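Local coordinates for nitrogenase molybdenum-iron protein beta chain (Clostridium pasteurianum, PDB 4WES) that forms, with the alpha chain, the molybdenum-iron component of nitrogenase, which reduces dinitrogen to ammonia, and shares in binding its [8Fe-7S] cluster, at residues L15-A20 / D373-H378; L318-E323 / T343-M348; W380-G385 / R400-P405; L388-T393 / V407-P412. All coordinates share one frame; numbering follows the deposited sequence.

Contact 1 of 4, residues L15-A20 / D373-H378; sequences LRINPA and DFFDVH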
# COMPACT_ATOMS: atom_id res chain seq x y z
N LEU B 15 -17.96 -10.51 29.97
CA LEU B 15 -17.93 -9.25 29.23
C LEU B 15 -17.15 -9.42 27.94
O LEU B 15 -15.96 -9.71 27.94
CB LEU B 15 -17.23 -8.21 30.10
CG LEU B 15 -17.18 -6.81 29.54
CD1 LEU B 15 -18.53 -6.14 29.51
CD2 LEU B 15 -16.21 -5.96 30.37
N ARG B 16 -17.86 -9.23 26.81
CA ARG B 16 -17.26 -9.28 25.48
C ARG B 16 -16.86 -7.85 25.11
O ARG B 16 -17.64 -6.93 25.27
CB ARG B 16 -18.29 -9.84 24.52
CG ARG B 16 -17.88 -9.89 23.06
CD ARG B 16 -16.69 -10.76 22.77
NE ARG B 16 -16.97 -12.16 23.08
CZ ARG B 16 -16.05 -13.05 23.41
NH1 ARG B 16 -14.78 -12.72 23.55
NH2 ARG B 16 -16.41 -14.32 23.63
N ILE B 17 -15.63 -7.70 24.59
CA ILE B 17 -15.09 -6.39 24.29
C ILE B 17 -14.52 -6.44 22.88
O ILE B 17 -13.69 -7.28 22.59
CB ILE B 17 -13.96 -5.98 25.28
CG1 ILE B 17 -14.39 -6.12 26.74
CG2 ILE B 17 -13.51 -4.57 24.96
CD1 ILE B 17 -13.25 -5.93 27.74
N ASN B 18 -14.96 -5.53 22.00
CA ASN B 18 -14.30 -5.37 20.71
C ASN B 18 -14.31 -6.68 19.92
O ASN B 18 -13.27 -7.28 19.62
CB ASN B 18 -12.90 -4.80 20.86
CG ASN B 18 -12.88 -3.40 21.43
OD1 ASN B 18 -13.92 -2.82 21.72
ND2 ASN B 18 -11.68 -2.86 21.58
N PRO B 19 -15.51 -7.18 19.59
CA PRO B 19 -15.66 -8.54 19.08
C PRO B 19 -15.04 -8.79 17.69
O PRO B 19 -15.02 -7.91 16.84
CB PRO B 19 -17.17 -8.72 19.06
CG PRO B 19 -17.70 -7.37 18.79
CD PRO B 19 -16.81 -6.49 19.67
N ALA B 20 -14.64 -10.04 17.50
CA ALA B 20 -14.11 -10.54 16.24
C ALA B 20 -15.19 -11.33 15.46
O ALA B 20 -14.92 -12.38 14.88
CB ALA B 20 -12.86 -11.36 16.47
N ASP B 373 -11.42 -12.07 21.18
CA ASP B 373 -11.77 -10.77 20.64
C ASP B 373 -10.53 -9.88 20.48
O ASP B 373 -9.40 -10.30 20.76
CB ASP B 373 -12.90 -10.13 21.48
CG ASP B 373 -12.57 -10.00 22.95
OD1 ASP B 373 -11.42 -9.65 23.28
OD2 ASP B 373 -13.49 -10.18 23.77
N PHE B 374 -10.72 -8.67 19.94
CA PHE B 374 -9.61 -7.76 19.71
C PHE B 374 -8.98 -7.28 21.01
O PHE B 374 -7.84 -6.83 21.00
CB PHE B 374 -10.05 -6.55 18.88
CG PHE B 374 -10.20 -6.78 17.39
CD1 PHE B 374 -9.15 -6.55 16.54
CD2 PHE B 374 -11.39 -7.23 16.84
CE1 PHE B 374 -9.27 -6.71 15.18
CE2 PHE B 374 -11.52 -7.42 15.47
CZ PHE B 374 -10.45 -7.16 14.65
N PHE B 375 -9.72 -7.31 22.12
CA PHE B 375 -9.13 -6.95 23.41
C PHE B 375 -8.14 -8.03 23.84
O PHE B 375 -7.01 -7.69 24.27
CB PHE B 375 -10.26 -6.73 24.42
CG PHE B 375 -9.83 -6.10 25.72
CD1 PHE B 375 -9.97 -4.75 25.95
CD2 PHE B 375 -9.35 -6.88 26.76
CE1 PHE B 375 -9.63 -4.17 27.15
CE2 PHE B 375 -9.00 -6.30 27.97
CZ PHE B 375 -9.16 -4.95 28.17
N ASP B 376 -8.53 -9.29 23.71
CA ASP B 376 -7.58 -10.39 23.98
C ASP B 376 -6.29 -10.21 23.21
O ASP B 376 -5.19 -10.29 23.77
CB ASP B 376 -8.17 -11.72 23.55
CG ASP B 376 -9.31 -12.23 24.44
OD1 ASP B 376 -9.21 -12.13 25.69
OD2 ASP B 376 -10.26 -12.81 23.86
N VAL B 377 -6.39 -10.02 21.88
CA VAL B 377 -5.18 -10.02 21.09
C VAL B 377 -4.30 -8.85 21.48
O VAL B 377 -3.07 -8.96 21.50
CB VAL B 377 -5.48 -10.09 19.59
CG1 VAL B 377 -4.17 -10.05 18.79
CG2 VAL B 377 -6.17 -11.40 19.27
N HIS B 378 -4.91 -7.69 21.73
CA HIS B 378 -4.11 -6.55 22.17
C HIS B 378 -3.35 -6.89 23.45
O HIS B 378 -2.15 -6.60 23.57
CB HIS B 378 -4.98 -5.31 22.31
CG HIS B 378 -4.18 -4.07 22.50
ND1 HIS B 378 -4.77 -2.89 22.87
CD2 HIS B 378 -2.86 -3.82 22.34
CE1 HIS B 378 -3.84 -1.96 22.95
NE2 HIS B 378 -2.66 -2.50 22.61
O HOH W 1 -12.48 -13.73 25.01
O HOH W 2 -8.89 -3.84 20.86

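Contact 2 of 4, residues L318-E323 / T343-M348; sequences LGDPDE and TGTPGM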
# COMPACT_ATOMS: atom_id res chain seq x y z
N LEU B 318 -6.75 -11.91 13.03
CA LEU B 318 -8.10 -12.06 13.54
C LEU B 318 -9.06 -12.03 12.38
O LEU B 318 -8.94 -11.17 11.50
CB LEU B 318 -8.57 -10.91 14.48
CG LEU B 318 -7.77 -10.69 15.74
CD1 LEU B 318 -6.67 -9.68 15.49
CD2 LEU B 318 -8.72 -10.29 16.88
N GLY B 319 -10.07 -12.89 12.41
CA GLY B 319 -11.13 -12.85 11.40
C GLY B 319 -12.01 -14.06 11.41
O GLY B 319 -12.20 -14.70 12.45
N ASP B 320 -12.58 -14.34 10.26
CA ASP B 320 -13.57 -15.38 10.13
C ASP B 320 -12.87 -16.73 9.89
O ASP B 320 -11.77 -16.80 9.35
CB ASP B 320 -14.53 -15.01 8.99
CG ASP B 320 -15.32 -13.78 9.28
OD1 ASP B 320 -15.51 -13.44 10.47
OD2 ASP B 320 -15.81 -13.14 8.32
N PRO B 321 -13.50 -17.85 10.30
CA PRO B 321 -12.71 -19.06 10.44
C PRO B 321 -12.17 -19.61 9.14
O PRO B 321 -11.01 -20.03 9.07
CB PRO B 321 -13.65 -20.07 11.11
CG PRO B 321 -14.79 -19.31 11.62
CD PRO B 321 -14.81 -17.95 10.96
N ASP B 322 -12.99 -19.65 8.08
CA ASP B 322 -12.52 -20.27 6.84
C ASP B 322 -11.30 -19.51 6.28
O ASP B 322 -10.29 -20.11 5.91
CB ASP B 322 -13.62 -20.32 5.78
CG ASP B 322 -14.85 -21.13 6.19
OD1 ASP B 322 -14.68 -22.19 6.82
OD2 ASP B 322 -15.98 -20.66 5.86
N GLU B 323 -11.44 -18.19 6.21
CA GLU B 323 -10.38 -17.35 5.66
C GLU B 323 -9.12 -17.36 6.52
O GLU B 323 -8.01 -17.36 6.00
CB GLU B 323 -10.91 -15.87 5.50
CG GLU B 323 -11.20 -15.15 6.83
CD GLU B 323 -11.82 -13.71 6.79
OE1 GLU B 323 -12.17 -13.33 5.61
OE2 GLU B 323 -11.82 -12.95 7.93
N THR B 343 -10.54 -16.17 16.08
CA THR B 343 -11.82 -15.89 15.45
C THR B 343 -12.87 -15.66 16.53
O THR B 343 -12.80 -16.30 17.59
CB THR B 343 -12.27 -17.04 14.52
OG1 THR B 343 -13.50 -16.66 13.88
CG2 THR B 343 -12.48 -18.34 15.21
N GLY B 344 -13.84 -14.81 16.23
CA GLY B 344 -15.00 -14.68 17.09
C GLY B 344 -16.07 -15.71 16.85
O GLY B 344 -17.00 -15.84 17.64
N THR B 345 -15.98 -16.45 15.74
CA THR B 345 -17.02 -17.42 15.39
C THR B 345 -16.76 -18.71 16.16
O THR B 345 -15.67 -19.25 16.14
CB THR B 345 -16.99 -17.68 13.89
OG1 THR B 345 -17.37 -16.47 13.19
CG2 THR B 345 -17.97 -18.74 13.50
N PRO B 346 -17.81 -19.26 16.83
CA PRO B 346 -17.61 -20.48 17.59
C PRO B 346 -17.40 -21.69 16.69
O PRO B 346 -17.77 -21.69 15.52
CB PRO B 346 -18.90 -20.61 18.38
CG PRO B 346 -19.90 -19.84 17.63
CD PRO B 346 -19.15 -18.70 16.99
N GLY B 347 -16.79 -22.72 17.28
CA GLY B 347 -16.60 -24.00 16.61
C GLY B 347 -15.22 -24.56 16.85
O GLY B 347 -14.24 -23.82 16.89
N MET B 348 -15.13 -25.88 17.00
CA MET B 348 -13.85 -26.54 17.29
C MET B 348 -12.95 -26.71 16.08
O MET B 348 -11.75 -26.88 16.23
CB MET B 348 -14.09 -27.91 17.92
CG MET B 348 -14.95 -27.85 19.17
SD MET B 348 -14.12 -26.96 20.50
CE MET B 348 -14.60 -25.25 20.27
O HOH W 3 -15.63 -14.39 13.04

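Contact 3 of 4, residues W380-G385 / R400-P405; sequences WIKNEG and REENIP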
# COMPACT_ATOMS: atom_id res chain seq x y z
N TRP B 380 -2.38 -9.77 24.51
CA TRP B 380 -1.29 -10.68 24.19
C TRP B 380 -0.10 -9.94 23.58
O TRP B 380 1.05 -10.22 23.94
CB TRP B 380 -1.77 -11.78 23.23
CG TRP B 380 -2.90 -12.59 23.75
CD1 TRP B 380 -3.40 -12.66 25.04
CD2 TRP B 380 -3.70 -13.46 22.97
NE1 TRP B 380 -4.47 -13.51 25.08
CE2 TRP B 380 -4.68 -14.01 23.82
CE3 TRP B 380 -3.69 -13.82 21.62
CZ2 TRP B 380 -5.63 -14.92 23.37
CZ3 TRP B 380 -4.63 -14.72 21.17
CH2 TRP B 380 -5.57 -15.26 22.04
N ILE B 381 -0.39 -9.01 22.67
CA ILE B 381 0.66 -8.23 22.03
C ILE B 381 1.46 -7.43 23.04
O ILE B 381 2.66 -7.29 22.91
CB ILE B 381 0.06 -7.35 20.93
CG1 ILE B 381 -0.35 -8.23 19.74
CG2 ILE B 381 1.00 -6.26 20.50
CD1 ILE B 381 -1.25 -7.53 18.73
N LYS B 382 0.77 -6.91 24.07
CA LYS B 382 1.49 -6.17 25.10
C LYS B 382 2.48 -7.02 25.89
O LYS B 382 3.43 -6.50 26.50
CB LYS B 382 0.51 -5.52 26.08
CG LYS B 382 -0.31 -4.40 25.47
CD LYS B 382 -1.34 -3.89 26.47
CE LYS B 382 -2.04 -2.68 25.91
NZ LYS B 382 -1.09 -1.56 25.69
N ASN B 383 2.23 -8.33 25.92
CA ASN B 383 3.13 -9.26 26.59
C ASN B 383 4.23 -9.80 25.71
O ASN B 383 5.34 -10.03 26.19
CB ASN B 383 2.32 -10.38 27.23
CG ASN B 383 1.60 -9.90 28.47
OD1 ASN B 383 2.16 -9.94 29.55
ND2 ASN B 383 0.38 -9.42 28.32
N GLU B 384 3.95 -10.01 24.42
CA GLU B 384 5.00 -10.35 23.46
C GLU B 384 4.55 -9.78 22.11
O GLU B 384 3.48 -10.13 21.60
CB GLU B 384 5.22 -11.86 23.36
CG GLU B 384 6.31 -12.19 22.35
CD GLU B 384 6.53 -13.67 22.13
OE1 GLU B 384 5.91 -14.50 22.86
OE2 GLU B 384 7.30 -14.02 21.18
N GLY B 385 5.34 -8.87 21.57
CA GLY B 385 4.98 -8.16 20.37
C GLY B 385 4.99 -9.02 19.13
O GLY B 385 5.53 -10.11 19.10
N ARG B 400 -1.95 1.18 15.32
CA ARG B 400 -1.41 2.49 15.66
C ARG B 400 -0.81 2.49 17.07
O ARG B 400 0.29 2.98 17.30
CB ARG B 400 -2.50 3.57 15.55
CG ARG B 400 -2.02 4.88 16.15
CD ARG B 400 -2.75 6.06 15.64
NE ARG B 400 -2.46 7.22 16.46
CZ ARG B 400 -2.71 8.47 16.12
NH1 ARG B 400 -3.21 8.78 14.93
NH2 ARG B 400 -2.47 9.44 16.99
N GLU B 401 -1.54 1.97 18.06
CA GLU B 401 -1.06 2.01 19.45
C GLU B 401 0.26 1.26 19.58
O GLU B 401 1.13 1.73 20.33
CB GLU B 401 -2.11 1.41 20.37
CG GLU B 401 -1.67 1.22 21.81
CD GLU B 401 -1.31 2.49 22.55
OE1 GLU B 401 -1.43 3.61 22.00
OE2 GLU B 401 -0.92 2.34 23.75
N GLU B 402 0.40 0.12 18.93
CA GLU B 402 1.56 -0.73 19.09
C GLU B 402 2.59 -0.59 17.98
O GLU B 402 3.64 -1.24 18.04
CB GLU B 402 1.10 -2.18 19.24
CG GLU B 402 0.16 -2.41 20.43
CD GLU B 402 0.77 -2.14 21.79
OE1 GLU B 402 0.01 -1.74 22.70
OE2 GLU B 402 2.01 -2.32 21.96
N ASN B 403 2.29 0.24 16.98
CA ASN B 403 3.20 0.46 15.86
C ASN B 403 3.52 -0.82 15.12
O ASN B 403 4.67 -1.19 14.94
CB ASN B 403 4.46 1.20 16.32
CG ASN B 403 5.29 1.72 15.17
OD1 ASN B 403 4.84 1.82 14.04
ND2 ASN B 403 6.53 2.08 15.46
N ILE B 404 2.47 -1.49 14.62
CA ILE B 404 2.60 -2.76 13.91
C ILE B 404 2.17 -2.58 12.46
O ILE B 404 1.07 -2.08 12.20
CB ILE B 404 1.69 -3.85 14.54
CG1 ILE B 404 1.92 -4.01 16.03
CG2 ILE B 404 1.92 -5.18 13.84
CD1 ILE B 404 0.84 -4.79 16.72
N PRO B 405 3.01 -3.03 11.51
CA PRO B 405 2.56 -3.05 10.08
C PRO B 405 1.24 -3.79 9.95
O PRO B 405 1.08 -4.87 10.51
CB PRO B 405 3.71 -3.77 9.38
CG PRO B 405 4.90 -3.44 10.23
CD PRO B 405 4.40 -3.51 11.65
O HOH W 4 -2.81 0.58 25.14

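Contact 4 of 4, residues L388-T393 / V407-P412; sequences LLISNT and VRFGFP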
# COMPACT_ATOMS: atom_id res chain seq x y z
N LEU B 388 3.55 -8.02 12.45
CA LEU B 388 2.53 -7.86 11.42
C LEU B 388 1.18 -8.19 12.05
O LEU B 388 1.06 -9.12 12.82
CB LEU B 388 2.80 -8.83 10.25
CG LEU B 388 1.89 -8.76 9.01
CD1 LEU B 388 2.07 -7.45 8.27
CD2 LEU B 388 2.16 -9.95 8.09
N LEU B 389 0.18 -7.40 11.67
CA LEU B 389 -1.21 -7.59 12.09
C LEU B 389 -2.07 -7.65 10.86
O LEU B 389 -2.00 -6.75 10.02
CB LEU B 389 -1.65 -6.43 12.99
CG LEU B 389 -3.11 -6.40 13.44
CD1 LEU B 389 -3.51 -7.58 14.27
CD2 LEU B 389 -3.42 -5.13 14.18
N ILE B 390 -2.93 -8.65 10.80
CA ILE B 390 -3.86 -8.86 9.69
C ILE B 390 -5.27 -9.02 10.25
O ILE B 390 -5.51 -9.93 11.03
CB ILE B 390 -3.48 -10.08 8.82
CG1 ILE B 390 -2.02 -10.04 8.38
CG2 ILE B 390 -4.42 -10.16 7.63
CD1 ILE B 390 -1.59 -11.23 7.58
N SER B 391 -6.16 -8.10 9.89
CA SER B 391 -7.51 -8.14 10.41
C SER B 391 -8.39 -7.19 9.63
O SER B 391 -7.92 -6.47 8.74
CB SER B 391 -7.56 -7.72 11.91
OG SER B 391 -7.36 -6.31 12.08
N ASN B 392 -9.66 -7.08 10.04
CA ASN B 392 -10.53 -6.07 9.47
C ASN B 392 -10.16 -4.70 10.02
O ASN B 392 -9.17 -4.52 10.74
CB ASN B 392 -12.00 -6.44 9.71
CG ASN B 392 -12.42 -6.33 11.17
OD1 ASN B 392 -11.84 -5.58 11.95
ND2 ASN B 392 -13.48 -7.05 11.52
N THR B 393 -10.95 -3.67 9.65
CA THR B 393 -10.66 -2.29 10.02
C THR B 393 -10.33 -2.09 11.49
O THR B 393 -9.52 -1.22 11.84
CB THR B 393 -11.79 -1.38 9.55
OG1 THR B 393 -11.78 -1.32 8.13
CG2 THR B 393 -11.74 0.02 10.11
N VAL B 407 -2.21 -5.05 7.63
CA VAL B 407 -2.89 -5.46 6.43
C VAL B 407 -4.38 -5.61 6.71
O VAL B 407 -4.77 -6.44 7.53
CB VAL B 407 -2.30 -6.76 5.88
CG1 VAL B 407 -3.07 -7.27 4.66
CG2 VAL B 407 -0.82 -6.56 5.57
N ARG B 408 -5.18 -4.85 5.99
CA ARG B 408 -6.63 -4.97 6.06
C ARG B 408 -7.10 -6.21 5.31
O ARG B 408 -6.75 -6.39 4.12
CB ARG B 408 -7.29 -3.72 5.50
CG ARG B 408 -7.16 -2.53 6.41
CD ARG B 408 -7.52 -1.22 5.71
NE ARG B 408 -7.47 -0.11 6.65
CZ ARG B 408 -6.35 0.52 7.05
NH1 ARG B 408 -5.19 0.18 6.53
NH2 ARG B 408 -6.44 1.43 7.99
N PHE B 409 -7.89 -7.06 5.95
CA PHE B 409 -8.29 -8.35 5.39
C PHE B 409 -9.62 -8.73 5.99
O PHE B 409 -9.88 -8.46 7.16
CB PHE B 409 -7.20 -9.36 5.79
CG PHE B 409 -7.43 -10.78 5.33
CD1 PHE B 409 -6.89 -11.21 4.15
CD2 PHE B 409 -8.13 -11.65 6.10
CE1 PHE B 409 -7.07 -12.53 3.73
CE2 PHE B 409 -8.31 -12.97 5.70
CZ PHE B 409 -7.79 -13.41 4.52
N GLY B 410 -10.49 -9.35 5.20
CA GLY B 410 -11.75 -9.86 5.72
C GLY B 410 -12.83 -8.81 5.77
O GLY B 410 -13.03 -8.06 4.82
N PHE B 411 -13.59 -8.78 6.87
CA PHE B 411 -14.85 -8.05 6.92
C PHE B 411 -15.13 -7.53 8.32
O PHE B 411 -15.01 -8.32 9.26
CB PHE B 411 -15.99 -9.01 6.50
CG PHE B 411 -17.38 -8.41 6.62
CD1 PHE B 411 -17.87 -7.58 5.66
CD2 PHE B 411 -18.18 -8.72 7.68
CE1 PHE B 411 -19.14 -7.03 5.79
CE2 PHE B 411 -19.43 -8.21 7.82
CZ PHE B 411 -19.91 -7.34 6.89
N PRO B 412 -15.59 -6.29 8.45
CA PRO B 412 -15.67 -5.27 7.41
C PRO B 412 -14.40 -4.44 7.30
O PRO B 412 -13.74 -4.15 8.31
CB PRO B 412 -16.85 -4.40 7.88
CG PRO B 412 -16.79 -4.49 9.34
CD PRO B 412 -16.22 -5.83 9.70

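Contact 1 of 4, residues L15-A20 / D373-H378
A capping box opens helix 374-383, and its N-cap residue, Asp373, is the one that Arg16 of the N-terminal segment meets in a salt bridge. Within the box, Asp376 N donates to Asp373 OD1 at 2.9 Å, and Asp373 N returns a bond to Asp376 OD2 at 3.0 Å. With CG between its backbone N and carbonyl carbon (chi1 57°), the carboxylate of Asp373 serves both the box and Arg16. Asp373 OD2 lies near the guanidinium plane of Arg16, 2.9 Å from Arg16 NH1, while NH1 comes in from above the carboxylate plane; the two planes are 79° apart. Arg12 forms a second salt bridge to this OD2, and Ile17 N adds a weak bond, so the buried carboxylate probably stays charged. One water links Arg16 NH1 to Asp376 OD2. One residue on, Phe374 N donates to Asn18 O (2.9 Å), giving an amide of the first helical turn an acceptor in segment 15-20. The Phe374 ring turns its edge to the carbonyl oxygens of Asn18 and Pro19. Phe375 instead offers a face: Ile17 CD1 lies over its centre, 3.9 Å from the ring centroid, a CH-pi contact. On the alpha chain, Val105 N donates to Asn18 OD1, and a strand pairs antiparallel with Arg16 and Ile17. The contact thus joins an intersubunit beta ladder to a helix N-terminus closed by a capping box.

Contact 2 of 4, residues L318-E323 / T343-M348
Pro321 and Thr345 cross at about a right angle where two loops leave neighbouring parallel strands, at the C-terminal edge of a Rossmann-like sheet. Strand 314-318, helix 321-333 and strand 337-343 form a beta-alpha-beta unit, and the contact lies at the C-terminal ends of both its strands. The Pro321 ring puts CG 3.6 Å from Thr345 CB, while Thr345 CG2, anti to its backbone N, also lies against Pro321 CG. Thr343 crosses the same ring at about a right angle too, with Thr343 OG1 3.5 Å from Pro321 CD. That hydroxyl is the polar centre of the contact. Anti to the backbone N (chi1 -177°), Thr343 OG1 donates to Gly319 O at 2.8 Å, in the carbonyl plane. It accepts from Thr345 N at 3.1 Å, which closes an ST turn at the end of strand 337-343. Asp320, the N-cap residue of helix 321-333, makes no capping bond with its side chain; OD2 is bonded to His146, and its backbone N donates to Glu323 OE2 almost straight (177°). Thr345 OG1 has a partner in Ser145 OG. A water bridges three side chains: it is also within bonding distance of the hydroxyls of Thr343 and Thr345, has more acceptors in reach than protons, and lies 2.7 Å from Asp320 OD1.

Contact 3 of 4, residues W380-G385 / R400-P405
Lys382 NZ and Glu402 OE1 form a salt bridge at 3.2 Å between helices 374-383 and 396-402, which pack side by side on one face of the Rossmann-like parallel sheet. Glu402 OE1 is met nearly along its C-O axis, and the two side chains cross at about a right angle. Lys382 is modelled in two conformers and this bridge belongs to one of them, so it is doubtful as a constant feature. His378 NE2, one turn earlier on the lysine's helix, is the stronger partner of the same OE1. In this conformer the lysine chain is extended and bent at its last torsion (chi4 -63°), which turns NZ aside to a water at 2.8 Å. The water also lies 2.9 Å from Glu401 OE2, which it can bridge to the lysine, whereas Glu401 OE1 accepts from the N-terminal amino group, Met1 N. Beneath these charges the packing is apolar. Ile381 CG2 lies 3.9 Å from Glu402 CG, the methylene part of a chain bent at chi2 as the two side chains slide past each other in opposite directions. Past the helix end, Ile404 reaches toward Ile381 tip to tip, with Ile404 CD1 4.0 Å from Ile381 CD1 and 4.1 Å from Ile381 CG2.

Contact 4 of 4, residues L388-T393 / V407-P412
Ile390 pairs with Val407 and Ser391 with Arg408 in parallel strands, where Val407 N donates to Leu389 O (2.9 Å), Ser391 N to Val407 O (3.2 Å) and Phe409 N to Ser391 O (2.9 Å). The last donor stands 54° out of the carbonyl plane, as the chains begin to leave regular pairing. Ile390 and Val407 lie side by side on one face of the sheet, pointing the same way. Ile390 CG2, anti to its backbone N, presses on Phe409 CB at 3.4 Å; helix 321-333 covers Ile390 and Phe409 with Leu327, and helix 426-448 covers Val407 with Val440. The strands belong to a beta-alpha-beta crossover through helix 396-402; strand 406-408 is an outermost strand of this Rossmann-like sheet within the chain. Beyond the strand ends the pairing passes to loops. Asn392 CG sits between its backbone N and carbonyl carbon (chi1 70°), beside the Pro412 ring, and ND2 donates to Phe411 O at 3.0 Å from above the carbonyl plane; Asn392 OD1 takes Tyr394 N. The peptide bond before Pro412 is cis, and Pro412 O accepts from Thr393 N at 3.1 Å. Asp415 forms a hydrogen bond with Thr393 OG1 and a salt bridge with Arg408 NH2.

In the fold
Contact 4 pairs two strands of the five-stranded parallel sheet, contact 2 sits at its C-terminal edge, and contact 3 joins two helices packed on one face. Contact 1 lays the N-terminal segment against the start of one of those helices, 374-383, which contacts 1 and 3 share. Phe374 of contact 1 packs on Leu318 of contact 2 and on Asn392 of contact 4. Contacts 2 and 4 are joined through Leu318 N and Ile390 O, 3.1 Å apart; the segments of contacts 3 and 4 alternate along the chain. Toward the [8Fe-7S] cluster the nearest side chains are Pro19 of contact 1, about 10 Å away, Phe411 of contact 4, about 12 Å, and Thr345 of contact 2, about 13 Å; contact 3 lies away from it.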